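Local coordinates for protein insulinase family protease (Yersinia pestis, PDB 3GO9) that is a predicted insulinase-family (M16) protease that carries several bound zinc ions, with its substrate and activity not established, at residues P256-N261 / L441-P446; A264-L269 / H333-V338; L40-R45 / Y215-V220; D48-R53 / L120-P125. All blocks are in the same frame, centred on the assembly; numbering follows the deposited sequence.

The four contacts form two pairs, one in each of two sheets, with centres more than 40 Å apart between pairs. Contacts 1 and 2 touch each other in one mixed sheet, where strand 440-446 lies beside strand 267-276. Contacts 3 and 4 touch in the other sheet, where strand 212-218 lies beside strand 50-56. All four are partly buried and none is wholly core. Contact 1 is parallel, with one apolar face and one face carrying a serine-glutamine bond. Contact 2 is antiparallel and ends at a zinc-bound histidine. Contact 3 is a short parallel pairing that runs out into turns. Contact 4 has a single antiparallel bridge, extended by an arginine lying over a peptide.

Contact 1: residues P256-N261 / L441-P446; sequences PVSLMN and LVLMQP
V257 to N261 pairs in parallel with V442 to P446, with the short strand axes 31° apart and 4.5 Å from each other at closest. Five backbone hydrogen bonds join them. V257 N, L259 N and N261 N give to L441 O, L443 O and Q445 O, while L443 N and Q445 N give to V257 O and L259 O. One face holds V257, L259, V442 and M444. V257 CG1 lies 4.1 Å from V442 CG1, the two valines side by side. L259 CD1 reaches the same V442 CG1 and M444 SE, which is 3.9 Å from it. M444 is a selenomethionine, and its bend at chi2 (-74°) sets SE beside L259. Its CE comes up to N261 ND2 at 4.1 Å, while N261 OD1 accepts from Q263 N. W171 of helix 170-175 packs on this face. On the other face S258 OG is anti to the backbone N (chi1 175°). It donates to Q445 OE1 at 2.7 Å, in the plane of the amide and on a lone pair. Q445 OE1 also accepts from V452 N, and Q445 NE2 bonds to E449 and P450. The amide of Q445 is thus gripped at both ends, two bonds on the oxygen and two on the nitrogen. This fixes its rotation and ties the polar face to the chain that follows the strand, while the other face is held by apolar packing.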
loop_
_atom_site.group_PDB
_atom_site.type_symbol
_atom_site.label_atom_id
_atom_site.label_comp_id
_atom_site.label_asym_id
_atom_site.label_seq_id
_atom_site.Cartn_x
_atom_site.Cartn_y
_atom_site.Cartn_z
ATOM N N PRO A 256 14.966 20.146 8.106
ATOM C CA PRO A 256 15.820 19.003 7.748
ATOM C C PRO A 256 16.116 18.182 8.989
ATOM O O PRO A 256 16.126 18.718 10.112
ATOM C CB PRO A 256 17.099 19.642 7.222
ATOM C CG PRO A 256 17.164 20.973 7.985
ATOM C CD PRO A 256 15.721 21.420 8.029
ATOM N N VAL A 257 16.335 16.894 8.787
ATOM C CA VAL A 257 16.603 16.015 9.910
ATOM C C VAL A 257 17.595 14.937 9.538
ATOM O O VAL A 257 17.614 14.477 8.416
ATOM C CB VAL A 257 15.319 15.399 10.396
ATOM C CG1 VAL A 257 14.707 14.515 9.323
ATOM C CG2 VAL A 257 15.554 14.655 11.702
ATOM N N SER A 258 18.420 14.555 10.512
ATOM C CA SER A 258 19.293 13.395 10.365
ATOM C C SER A 258 18.752 12.296 11.283
ATOM O O SER A 258 18.379 12.558 12.423
ATOM C CB SER A 258 20.763 13.741 10.701
ATOM O OG SER A 258 21.604 12.559 10.655
ATOM N N LEU A 259 18.694 11.091 10.757
ATOM C CA LEU A 259 18.201 9.934 11.506
ATOM C C LEU A 259 19.245 8.879 11.388
ATOM O O LEU A 259 19.558 8.449 10.257
ATOM C CB LEU A 259 16.900 9.443 10.912
ATOM C CG LEU A 259 15.815 10.516 10.892
ATOM C CD1 LEU A 259 14.615 10.020 10.118
ATOM C CD2 LEU A 259 15.334 10.981 12.235
HETATM N N MSE A 260 19.799 8.464 12.542
HETATM C CA MSE A 260 20.742 7.337 12.571
HETATM C C MSE A 260 19.984 6.060 12.372
HETATM O O MSE A 260 18.942 5.854 12.992
HETATM C CB MSE A 260 21.488 7.185 13.894
HETATM C CG MSE A 260 22.299 5.866 13.951
HETATM SE SE MSE A 260 21.544 4.304 14.879
HETATM C CE MSE A 260 20.134 3.431 13.913
ATOM N N ASN A 261 20.531 5.196 11.538
ATOM C CA ASN A 261 19.925 3.953 11.181
ATOM C C ASN A 261 20.957 2.825 11.298
ATOM O O ASN A 261 22.066 2.930 10.780
ATOM C CB ASN A 261 19.422 4.085 9.776
ATOM C CG ASN A 261 18.770 2.840 9.287
ATOM O OD1 ASN A 261 18.851 1.773 9.922
ATOM N ND2 ASN A 261 18.138 2.940 8.126
ATOM N N LEU A 441 14.437 17.790 3.563
ATOM C CA LEU A 441 15.644 16.960 3.537
ATOM C C LEU A 441 15.667 15.986 4.681
ATOM O O LEU A 441 15.740 16.380 5.854
ATOM C CB LEU A 441 16.922 17.781 3.563
ATOM C CG LEU A 441 17.092 18.861 2.521
ATOM C CD1 LEU A 441 18.465 19.582 2.714
ATOM C CD2 LEU A 441 16.955 18.272 1.139
ATOM N N VAL A 442 15.695 14.701 4.348
ATOM C CA VAL A 442 15.741 13.662 5.366
ATOM C C VAL A 442 16.992 12.818 5.116
ATOM O O VAL A 442 17.047 12.089 4.142
ATOM C CB VAL A 442 14.486 12.812 5.333
ATOM C CG1 VAL A 442 14.659 11.669 6.387
ATOM C CG2 VAL A 442 13.216 13.657 5.578
ATOM N N LEU A 443 17.949 12.900 6.013
ATOM C CA LEU A 443 19.242 12.206 5.844
ATOM C C LEU A 443 19.260 11.025 6.777
ATOM O O LEU A 443 19.242 11.226 7.997
ATOM C CB LEU A 443 20.395 13.106 6.212
ATOM C CG LEU A 443 21.777 12.450 6.013
ATOM C CD1 LEU A 443 22.059 12.069 4.570
ATOM C CD2 LEU A 443 22.827 13.350 6.532
HETATM N N MSE A 444 19.392 9.833 6.210
HETATM C CA MSE A 444 19.589 8.643 7.046
HETATM C C MSE A 444 21.096 8.390 7.067
HETATM O O MSE A 444 21.721 8.405 6.018
HETATM C CB MSE A 444 18.893 7.445 6.466
HETATM C CG MSE A 444 17.616 7.747 5.780
HETATM SE SE MSE A 444 16.196 8.147 7.052
HETATM C CE MSE A 444 15.941 6.247 7.316
ATOM N N GLN A 445 21.666 8.220 8.250
ATOM C CA GLN A 445 23.072 7.817 8.381
ATOM C C GLN A 445 23.224 6.431 9.013
ATOM O O GLN A 445 22.372 6.012 9.810
ATOM C CB GLN A 445 23.798 8.814 9.213
ATOM C CG GLN A 445 23.940 10.128 8.481
ATOM C CD GLN A 445 24.733 11.121 9.237
ATOM O OE1 GLN A 445 24.161 12.009 9.877
ATOM N NE2 GLN A 445 26.052 11.008 9.175
ATOM N N PRO A 446 24.288 5.700 8.628
ATOM C CA PRO A 446 24.552 4.405 9.338
ATOM C C PRO A 446 24.913 4.613 10.787
ATOM O O PRO A 446 25.576 5.601 11.119
ATOM C CB PRO A 446 25.766 3.849 8.583
ATOM C CG PRO A 446 25.719 4.502 7.214
ATOM C CD PRO A 446 25.232 5.908 7.510
#

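Contact 2: residues A264-L269 / H333-V338; sequences AAQDTL and HLNTPV. With ZN (zinc ion), chain E.
D267, T268 and L269 run antiparallel to T336, N335 and L334. The backbone bonds come first. T336 N gives to D267 O, and L269 and L334 bond each other both ways, with L334 N 2.8 Å from L269 O. T268 and N335 form the non-hydrogen-bonded pair between them. Among the polar side chains, Q266 and N335 cross at about a right angle, their amide planes 71° apart. Q266 NE2 is 2.7 Å from N335 OD1. D267 OD2 lies 3.3 Å from V338 CB, and E449 brings a like charge close to this carboxylate, which may raise its pKa. Water 1 accepts from V338 N at 2.9 Å and, weakly, from D267 N. Apolar contact is thinner: L269 CB meets L334 CB at 4.4 Å, and T268 CG2 touches H333 CB at 3.9 Å. The metal bond is made by H333 NE2, 2.1 Å from the zinc ion. Waters 2 and 3 and D320 also bind it. S270 OG hydrogen-bonds H333 ND1 and so helps orient the ring. The arrangement is that of two neighbouring antiparallel strands in a mixed sheet, with a zinc site shared between strand 327-336 and the adjoining strand 316-324.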
loop_
_atom_site.group_PDB
_atom_site.type_symbol
_atom_site.label_atom_id
_atom_site.label_comp_id
_atom_site.label_asym_id
_atom_site.label_seq_id
_atom_site.Cartn_x
_atom_site.Cartn_y
_atom_site.Cartn_z
ATOM N N ALA A 264 21.647 0.614 7.544
ATOM C CA ALA A 264 22.137 1.337 6.360
ATOM C C ALA A 264 23.627 1.018 6.075
ATOM O O ALA A 264 24.414 1.102 6.984
ATOM C CB ALA A 264 21.977 2.843 6.618
ATOM N N ALA A 265 23.999 0.681 4.833
ATOM C CA ALA A 265 25.437 0.567 4.452
ATOM C C ALA A 265 26.093 1.928 4.270
ATOM O O ALA A 265 27.277 2.144 4.583
ATOM C CB ALA A 265 25.628 -0.273 3.187
ATOM N N GLN A 266 25.308 2.869 3.747
ATOM C CA GLN A 266 25.811 4.205 3.433
ATOM C C GLN A 266 24.663 5.183 3.625
ATOM O O GLN A 266 23.569 4.769 3.998
ATOM C CB GLN A 266 26.380 4.278 2.013
ATOM C CG GLN A 266 25.434 4.007 0.887
ATOM C CD GLN A 266 25.106 2.513 0.660
ATOM O OE1 GLN A 266 25.941 1.742 0.132
ATOM N NE2 GLN A 266 23.875 2.112 1.023
ATOM N N ASP A 267 24.905 6.470 3.406
ATOM C CA ASP A 267 23.823 7.468 3.613
ATOM C C ASP A 267 22.730 7.306 2.574
ATOM O O ASP A 267 22.991 6.911 1.451
ATOM C CB ASP A 267 24.342 8.916 3.535
ATOM C CG ASP A 267 25.230 9.311 4.700
ATOM O OD1 ASP A 267 25.449 8.485 5.594
ATOM O OD2 ASP A 267 25.740 10.454 4.715
ATOM N N THR A 268 21.504 7.686 2.938
ATOM C CA THR A 268 20.511 8.023 1.926
ATOM C C THR A 268 19.995 9.397 2.270
ATOM O O THR A 268 19.444 9.574 3.339
ATOM C CB THR A 268 19.327 7.045 1.900
ATOM O OG1 THR A 268 19.828 5.742 1.524
ATOM C CG2 THR A 268 18.290 7.495 0.911
ATOM N N LEU A 269 20.215 10.377 1.408
ATOM C CA LEU A 269 19.508 11.632 1.520
ATOM C C LEU A 269 18.230 11.571 0.713
ATOM O O LEU A 269 18.267 11.332 -0.506
ATOM C CB LEU A 269 20.404 12.788 0.978
ATOM C CG LEU A 269 19.697 14.150 0.949
ATOM C CD1 LEU A 269 19.367 14.544 2.400
ATOM C CD2 LEU A 269 20.556 15.219 0.307
ATOM N N HIS A 333 15.447 9.570 -3.642
ATOM C CA HIS A 333 16.433 9.058 -2.733
ATOM C C HIS A 333 17.810 9.047 -3.375
ATOM O O HIS A 333 18.003 8.524 -4.486
ATOM C CB HIS A 333 16.124 7.620 -2.370
ATOM C CG HIS A 333 14.783 7.415 -1.766
ATOM N ND1 HIS A 333 14.424 7.970 -0.562
ATOM C CD2 HIS A 333 13.758 6.612 -2.140
ATOM C CE1 HIS A 333 13.214 7.557 -0.238
ATOM N NE2 HIS A 333 12.782 6.744 -1.183
ATOM N N LEU A 334 18.772 9.627 -2.674
ATOM C CA LEU A 334 20.149 9.646 -3.092
ATOM C C LEU A 334 20.930 8.762 -2.174
ATOM O O LEU A 334 21.227 9.120 -1.055
ATOM C CB LEU A 334 20.735 11.064 -3.010
ATOM C CG LEU A 334 20.271 12.147 -3.959
ATOM C CD1 LEU A 334 18.785 12.464 -3.809
ATOM C CD2 LEU A 334 21.148 13.410 -3.757
ATOM N N ASN A 335 21.327 7.590 -2.680
ATOM C CA ASN A 335 22.105 6.665 -1.863
ATOM C C ASN A 335 23.574 6.929 -2.167
ATOM O O ASN A 335 23.994 6.844 -3.333
ATOM C CB ASN A 335 21.720 5.200 -2.154
ATOM C CG ASN A 335 22.516 4.202 -1.307
ATOM O OD1 ASN A 335 22.210 3.972 -0.122
ATOM N ND2 ASN A 335 23.576 3.651 -1.894
ATOM N N THR A 336 24.323 7.327 -1.152
ATOM C CA THR A 336 25.664 7.830 -1.330
ATOM C C THR A 336 26.503 7.651 -0.084
ATOM O O THR A 336 26.002 7.827 1.032
ATOM C CB THR A 336 25.650 9.334 -1.682
ATOM O OG1 THR A 336 26.999 9.833 -1.717
ATOM C CG2 THR A 336 24.791 10.141 -0.664
ATOM N N PRO A 337 27.794 7.305 -0.257
ATOM C CA PRO A 337 28.687 7.450 0.894
ATOM C C PRO A 337 28.675 8.886 1.391
ATOM O O PRO A 337 28.536 9.830 0.613
ATOM C CB PRO A 337 30.080 7.060 0.332
ATOM C CG PRO A 337 29.792 6.303 -0.888
ATOM C CD PRO A 337 28.535 6.945 -1.473
ATOM N N VAL A 338 28.826 9.043 2.691
ATOM C CA VAL A 338 28.876 10.361 3.303
ATOM C C VAL A 338 29.961 11.294 2.688
ATOM O O VAL A 338 29.725 12.535 2.531
ATOM C CB VAL A 338 28.992 10.248 4.821
ATOM C CG1 VAL A 338 30.375 9.656 5.279
ATOM C CG2 VAL A 338 28.763 11.598 5.460
HETATM ZN ZN ZN E . 10.875 5.815 -0.896
HETATM O O HOH W 1 28.035 6.762 4.286
HETATM O O HOH W 2 9.940 6.601 0.785
HETATM O O HOH W 3 11.357 3.835 -0.404
#

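Contact 3: residues L40-R45 / Y215-V220; sequences LATPQR and YVVGNV
L40 and T42 clasp the end of strand 212-218 with three backbone bonds. L40 N gives to V216 O at 2.8 Å, G218 N gives to L40 O, and T42 N gives to G218 O. The last donor stands above the G218 carbonyl plane, 66° out of it. Side chains meet around V217: its CG2 touches L40 CB at 4.0 Å, and its CG1 meets T42 CG2 at 3.8 Å, the threonine and valine crossing at about a right angle. T42 chi1 (61°) puts OG1 between its own backbone N and carbonyl carbon, where it presses on G218 C at 3.0 Å. G218 has a backbone that only a residue without CB takes easily, since a CB would be jammed against V217 O. Beyond it N219 is the centre of an inverse gamma turn, closed by a weak bond from V220 N to G218 O. N219 CB lies 3.6 Å from T42 O. Water 4 accepts from N219 N and donates to R45 O, 2.8 Å from each of those atoms. On the other side T42 to R45 form a type I turn, closed by R45 N to T42 O. Further out, N219 ND2 bonds P46 O, and R45 NE makes a salt bridge with D48. Helix 388-401 backs T42 and V217 through L391 and M392. The whole is a parallel strand pair in a mixed, helix-backed sheet, ending in two tight turns.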
loop_
_atom_site.group_PDB
_atom_site.type_symbol
_atom_site.label_atom_id
_atom_site.label_comp_id
_atom_site.label_asym_id
_atom_site.label_seq_id
_atom_site.Cartn_x
_atom_site.Cartn_y
_atom_site.Cartn_z
ATOM N N LEU A 40 -12.938 -11.326 -8.307
ATOM C CA LEU A 40 -12.444 -11.101 -9.624
ATOM C C LEU A 40 -12.172 -12.457 -10.274
ATOM O O LEU A 40 -11.186 -13.104 -9.952
ATOM C CB LEU A 40 -11.127 -10.280 -9.595
ATOM C CG LEU A 40 -10.560 -9.921 -10.979
ATOM C CD1 LEU A 40 -11.537 -9.078 -11.800
ATOM C CD2 LEU A 40 -9.159 -9.252 -10.932
ATOM N N ALA A 41 -13.051 -12.906 -11.176
ATOM C CA ALA A 41 -12.752 -14.129 -11.923
ATOM C C ALA A 41 -11.690 -13.838 -12.993
ATOM O O ALA A 41 -11.782 -12.821 -13.702
ATOM C CB ALA A 41 -14.055 -14.656 -12.595
ATOM N N THR A 42 -10.726 -14.756 -13.165
ATOM C CA THR A 42 -9.610 -14.538 -14.088
ATOM C C THR A 42 -9.479 -15.720 -15.059
ATOM O O THR A 42 -8.561 -16.540 -14.963
ATOM C CB THR A 42 -8.301 -14.334 -13.311
ATOM O OG1 THR A 42 -8.014 -15.505 -12.531
ATOM C CG2 THR A 42 -8.413 -13.077 -12.421
ATOM N N PRO A 43 -10.373 -15.768 -16.026
ATOM C CA PRO A 43 -10.237 -16.858 -16.994
ATOM C C PRO A 43 -8.993 -16.683 -17.867
ATOM O O PRO A 43 -8.596 -17.650 -18.506
ATOM C CB PRO A 43 -11.528 -16.720 -17.832
ATOM C CG PRO A 43 -11.962 -15.342 -17.647
ATOM C CD PRO A 43 -11.595 -14.982 -16.250
ATOM N N GLN A 44 -8.428 -15.485 -17.952
ATOM C CA GLN A 44 -7.145 -15.251 -18.629
ATOM C C GLN A 44 -5.955 -15.813 -17.848
ATOM O O GLN A 44 -4.827 -15.888 -18.387
ATOM C CB GLN A 44 -6.926 -13.753 -18.898
ATOM C CG GLN A 44 -6.468 -12.873 -17.724
ATOM C CD GLN A 44 -7.540 -12.560 -16.690
ATOM O OE1 GLN A 44 -8.734 -12.956 -16.829
ATOM N NE2 GLN A 44 -7.123 -11.825 -15.620
ATOM N N ARG A 45 -6.159 -16.164 -16.576
ATOM C CA ARG A 45 -5.121 -16.814 -15.765
ATOM C C ARG A 45 -5.640 -18.187 -15.309
ATOM O O ARG A 45 -5.839 -18.417 -14.121
ATOM C CB ARG A 45 -4.780 -15.920 -14.549
ATOM C CG ARG A 45 -4.287 -14.483 -14.829
ATOM C CD ARG A 45 -2.998 -14.475 -15.560
ATOM N NE ARG A 45 -1.901 -14.992 -14.726
ATOM C CZ ARG A 45 -0.632 -15.027 -15.127
ATOM N NH1 ARG A 45 -0.291 -14.630 -16.360
ATOM N NH2 ARG A 45 0.296 -15.499 -14.304
ATOM N N TYR A 215 -11.904 -10.833 -0.235
ATOM C CA TYR A 215 -11.590 -10.666 -1.635
ATOM C C TYR A 215 -11.062 -11.987 -2.178
ATOM O O TYR A 215 -10.327 -12.686 -1.505
ATOM C CB TYR A 215 -10.455 -9.634 -1.854
ATOM C CG TYR A 215 -10.701 -8.262 -1.278
ATOM C CD1 TYR A 215 -11.073 -7.209 -2.123
ATOM C CD2 TYR A 215 -10.503 -8.011 0.041
ATOM C CE1 TYR A 215 -11.319 -5.927 -1.595
ATOM C CE2 TYR A 215 -10.755 -6.776 0.575
ATOM C CZ TYR A 215 -11.147 -5.735 -0.280
ATOM O OH TYR A 215 -11.359 -4.450 0.257
ATOM N N VAL A 216 -11.448 -12.322 -3.418
ATOM C CA VAL A 216 -11.014 -13.527 -4.062
ATOM C C VAL A 216 -10.636 -13.150 -5.497
ATOM O O VAL A 216 -11.459 -12.525 -6.228
ATOM C CB VAL A 216 -12.110 -14.601 -4.113
ATOM C CG1 VAL A 216 -11.655 -15.887 -4.868
ATOM C CG2 VAL A 216 -12.601 -14.946 -2.690
ATOM N N VAL A 217 -9.465 -13.610 -5.918
ATOM C CA VAL A 217 -9.044 -13.467 -7.322
ATOM C C VAL A 217 -8.608 -14.823 -7.847
ATOM O O VAL A 217 -7.725 -15.464 -7.244
ATOM C CB VAL A 217 -7.840 -12.540 -7.436
ATOM C CG1 VAL A 217 -7.295 -12.476 -8.890
ATOM C CG2 VAL A 217 -8.237 -11.110 -6.945
ATOM N N GLY A 218 -9.152 -15.203 -9.000
ATOM C CA GLY A 218 -8.701 -16.448 -9.602
ATOM C C GLY A 218 -9.683 -17.023 -10.559
ATOM O O GLY A 218 -10.759 -16.482 -10.787
ATOM N N ASN A 219 -9.297 -18.135 -11.179
ATOM C CA ASN A 219 -10.159 -18.754 -12.176
ATOM C C ASN A 219 -11.117 -19.634 -11.430
ATOM O O ASN A 219 -10.966 -20.856 -11.389
ATOM C CB ASN A 219 -9.350 -19.564 -13.185
ATOM C CG ASN A 219 -10.255 -20.180 -14.260
ATOM O OD1 ASN A 219 -11.267 -19.591 -14.632
ATOM N ND2 ASN A 219 -9.830 -21.314 -14.827
ATOM N N VAL A 220 -12.076 -18.998 -10.780
ATOM C CA VAL A 220 -13.010 -19.699 -9.971
ATOM C C VAL A 220 -14.380 -19.707 -10.644
ATOM O O VAL A 220 -14.600 -18.985 -11.589
ATOM C CB VAL A 220 -13.110 -19.065 -8.582
ATOM C CG1 VAL A 220 -11.740 -19.003 -7.945
ATOM C CG2 VAL A 220 -13.613 -17.709 -8.674
HETATM O O HOH W 4 -6.573 -18.766 -11.428
#

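Contact 4: residues D48-R53 / L120-P125; sequences DRIELR and LPNNRP
L120 has the most surface buried here, and it meets I50 as an antiparallel hydrogen-bonded pair. I50 N gives to L120 O and L120 N gives to I50 O, both 2.8 Å. The side chain of L120 packs beside I50 and L52, with L120 CD1 3.8 Å from L52 CD1 and the two leucines crossing obliquely. R49 lies over the next peptide. The bend at chi3 (77°) places NE close to L120 O, and one face of the guanidinium sits on L120 C and P121 N. Each is 3.5 Å above the guanidinium plane, offset toward the rim. R49 NH2 also donates to S119 O, which holds the group there. N122 folds back to D48, its CB 3.3 Å from D48 O. N122 ND2 sits close to both D48 O and D48 N, too poorly aimed to bond the first, so this contact is doubtful; N122 OD1 takes a weak bond from N123 N. D48 OD1 accepts from R49 N. In the sheet, strand 50-56 lies between strands 114-120 and 212-218, and E51 bonds V217 on the far side. Helix 125-140 packs on the leucines, with A131 against L120, and L132 and L135 against L52.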
loop_
_atom_site.group_PDB
_atom_site.type_symbol
_atom_site.label_atom_id
_atom_site.label_comp_id
_atom_site.label_asym_id
_atom_site.label_seq_id
_atom_site.Cartn_x
_atom_site.Cartn_y
_atom_site.Cartn_z
ATOM N N ASP A 48 -3.415 -20.177 -12.711
ATOM C CA ASP A 48 -2.723 -19.460 -11.669
ATOM C C ASP A 48 -3.381 -19.762 -10.287
ATOM O O ASP A 48 -4.509 -20.243 -10.179
ATOM C CB ASP A 48 -2.812 -17.983 -12.003
ATOM C CG ASP A 48 -1.673 -17.181 -11.480
ATOM O OD1 ASP A 48 -0.863 -17.674 -10.624
ATOM O OD2 ASP A 48 -1.613 -16.009 -11.917
ATOM N N ARG A 49 -2.656 -19.454 -9.234
ATOM C CA ARG A 49 -3.124 -19.707 -7.871
ATOM C C ARG A 49 -4.319 -18.804 -7.524
ATOM O O ARG A 49 -4.490 -17.684 -8.087
ATOM C CB ARG A 49 -1.965 -19.487 -6.881
ATOM C CG ARG A 49 -0.824 -20.540 -7.025
ATOM C CD ARG A 49 0.152 -20.414 -5.921
ATOM N NE ARG A 49 -0.262 -20.966 -4.624
ATOM C CZ ARG A 49 -0.162 -22.248 -4.253
ATOM N NH1 ARG A 49 0.339 -23.146 -5.100
ATOM N NH2 ARG A 49 -0.508 -22.642 -3.056
ATOM N N ILE A 50 -5.158 -19.318 -6.637
ATOM C CA ILE A 50 -6.385 -18.608 -6.223
ATOM C C ILE A 50 -5.988 -17.851 -5.009
ATOM O O ILE A 50 -5.567 -18.460 -4.001
ATOM C CB ILE A 50 -7.501 -19.566 -5.912
ATOM C CG1 ILE A 50 -7.780 -20.517 -7.067
ATOM C CG2 ILE A 50 -8.796 -18.854 -5.441
ATOM C CD1 ILE A 50 -7.907 -19.852 -8.376
ATOM N N GLU A 51 -6.191 -16.519 -5.029
ATOM C CA GLU A 51 -5.807 -15.657 -3.910
ATOM C C GLU A 51 -7.022 -15.213 -3.108
ATOM O O GLU A 51 -7.978 -14.727 -3.673
ATOM C CB GLU A 51 -5.049 -14.425 -4.407
ATOM C CG GLU A 51 -3.770 -14.744 -5.185
ATOM C CD GLU A 51 -2.696 -15.361 -4.302
ATOM O OE1 GLU A 51 -2.606 -14.965 -3.116
ATOM O OE2 GLU A 51 -1.904 -16.220 -4.798
ATOM N N LEU A 52 -6.958 -15.397 -1.785
ATOM C CA LEU A 52 -8.006 -14.977 -0.882
ATOM C C LEU A 52 -7.431 -13.996 0.137
ATOM O O LEU A 52 -6.343 -14.212 0.718
ATOM C CB LEU A 52 -8.618 -16.191 -0.156
ATOM C CG LEU A 52 -9.319 -17.247 -1.011
ATOM C CD1 LEU A 52 -8.338 -18.281 -1.429
ATOM C CD2 LEU A 52 -10.368 -17.924 -0.149
ATOM N N ARG A 53 -8.177 -12.936 0.434
ATOM C CA ARG A 53 -7.754 -11.984 1.436
ATOM C C ARG A 53 -8.979 -11.664 2.295
ATOM O O ARG A 53 -10.053 -11.367 1.750
ATOM C CB ARG A 53 -7.203 -10.690 0.799
ATOM C CG ARG A 53 -6.051 -10.947 -0.105
ATOM C CD ARG A 53 -4.747 -11.225 0.611
ATOM N NE ARG A 53 -3.719 -11.273 -0.422
ATOM C CZ ARG A 53 -3.445 -12.343 -1.169
ATOM N NH1 ARG A 53 -4.001 -13.507 -0.946
ATOM N NH2 ARG A 53 -2.618 -12.258 -2.197
ATOM N N LEU A 120 -3.979 -20.490 -2.908
ATOM C CA LEU A 120 -4.261 -21.896 -3.087
ATOM C C LEU A 120 -3.861 -22.320 -4.477
ATOM O O LEU A 120 -3.953 -21.571 -5.453
ATOM C CB LEU A 120 -5.757 -22.184 -2.934
ATOM C CG LEU A 120 -6.407 -21.660 -1.684
ATOM C CD1 LEU A 120 -7.892 -22.005 -1.680
ATOM C CD2 LEU A 120 -5.688 -22.226 -0.461
ATOM N N PRO A 121 -3.486 -23.588 -4.631
ATOM C CA PRO A 121 -3.275 -24.000 -5.988
ATOM C C PRO A 121 -4.539 -23.987 -6.804
ATOM O O PRO A 121 -5.631 -24.136 -6.293
ATOM C CB PRO A 121 -2.765 -25.449 -5.857
ATOM C CG PRO A 121 -2.761 -25.738 -4.414
ATOM C CD PRO A 121 -3.533 -24.702 -3.695
ATOM N N ASN A 122 -4.357 -23.885 -8.104
ATOM C CA ASN A 122 -5.475 -23.927 -9.000
ATOM C C ASN A 122 -6.114 -25.314 -9.018
ATOM O O ASN A 122 -5.465 -26.307 -8.687
ATOM C CB ASN A 122 -5.040 -23.521 -10.413
ATOM C CG ASN A 122 -6.108 -22.707 -11.132
ATOM O OD1 ASN A 122 -7.329 -22.860 -10.909
ATOM N ND2 ASN A 122 -5.657 -21.792 -11.942
ATOM N N ASN A 123 -7.404 -25.351 -9.297
ATOM C CA ASN A 123 -8.098 -26.633 -9.484
ATOM C C ASN A 123 -8.037 -27.547 -8.268
ATOM O O ASN A 123 -7.867 -28.764 -8.393
ATOM C CB ASN A 123 -7.582 -27.366 -10.730
ATOM C CG ASN A 123 -8.487 -28.526 -11.111
ATOM O OD1 ASN A 123 -9.704 -28.458 -10.889
ATOM N ND2 ASN A 123 -7.907 -29.611 -11.611
ATOM N N ARG A 124 -8.191 -26.933 -7.085
ATOM C CA ARG A 124 -8.249 -27.651 -5.814
ATOM C C ARG A 124 -9.475 -27.171 -5.054
ATOM O O ARG A 124 -9.356 -26.363 -4.111
ATOM C CB ARG A 124 -6.965 -27.406 -4.985
ATOM C CG ARG A 124 -5.693 -28.039 -5.581
ATOM C CD ARG A 124 -5.766 -29.569 -5.586
ATOM N NE ARG A 124 -6.033 -30.138 -4.265
ATOM C CZ ARG A 124 -5.117 -30.381 -3.313
ATOM N NH1 ARG A 124 -3.849 -30.063 -3.528
ATOM N NH2 ARG A 124 -5.463 -30.861 -2.114
ATOM N N PRO A 125 -10.664 -27.698 -5.417
ATOM C CA PRO A 125 -11.908 -27.303 -4.717
ATOM C C PRO A 125 -11.893 -27.690 -3.256
ATOM O O PRO A 125 -12.481 -26.972 -2.423
ATOM C CB PRO A 125 -13.031 -28.031 -5.496
ATOM C CG PRO A 125 -12.301 -29.082 -6.301
ATOM C CD PRO A 125 -10.941 -28.520 -6.611
#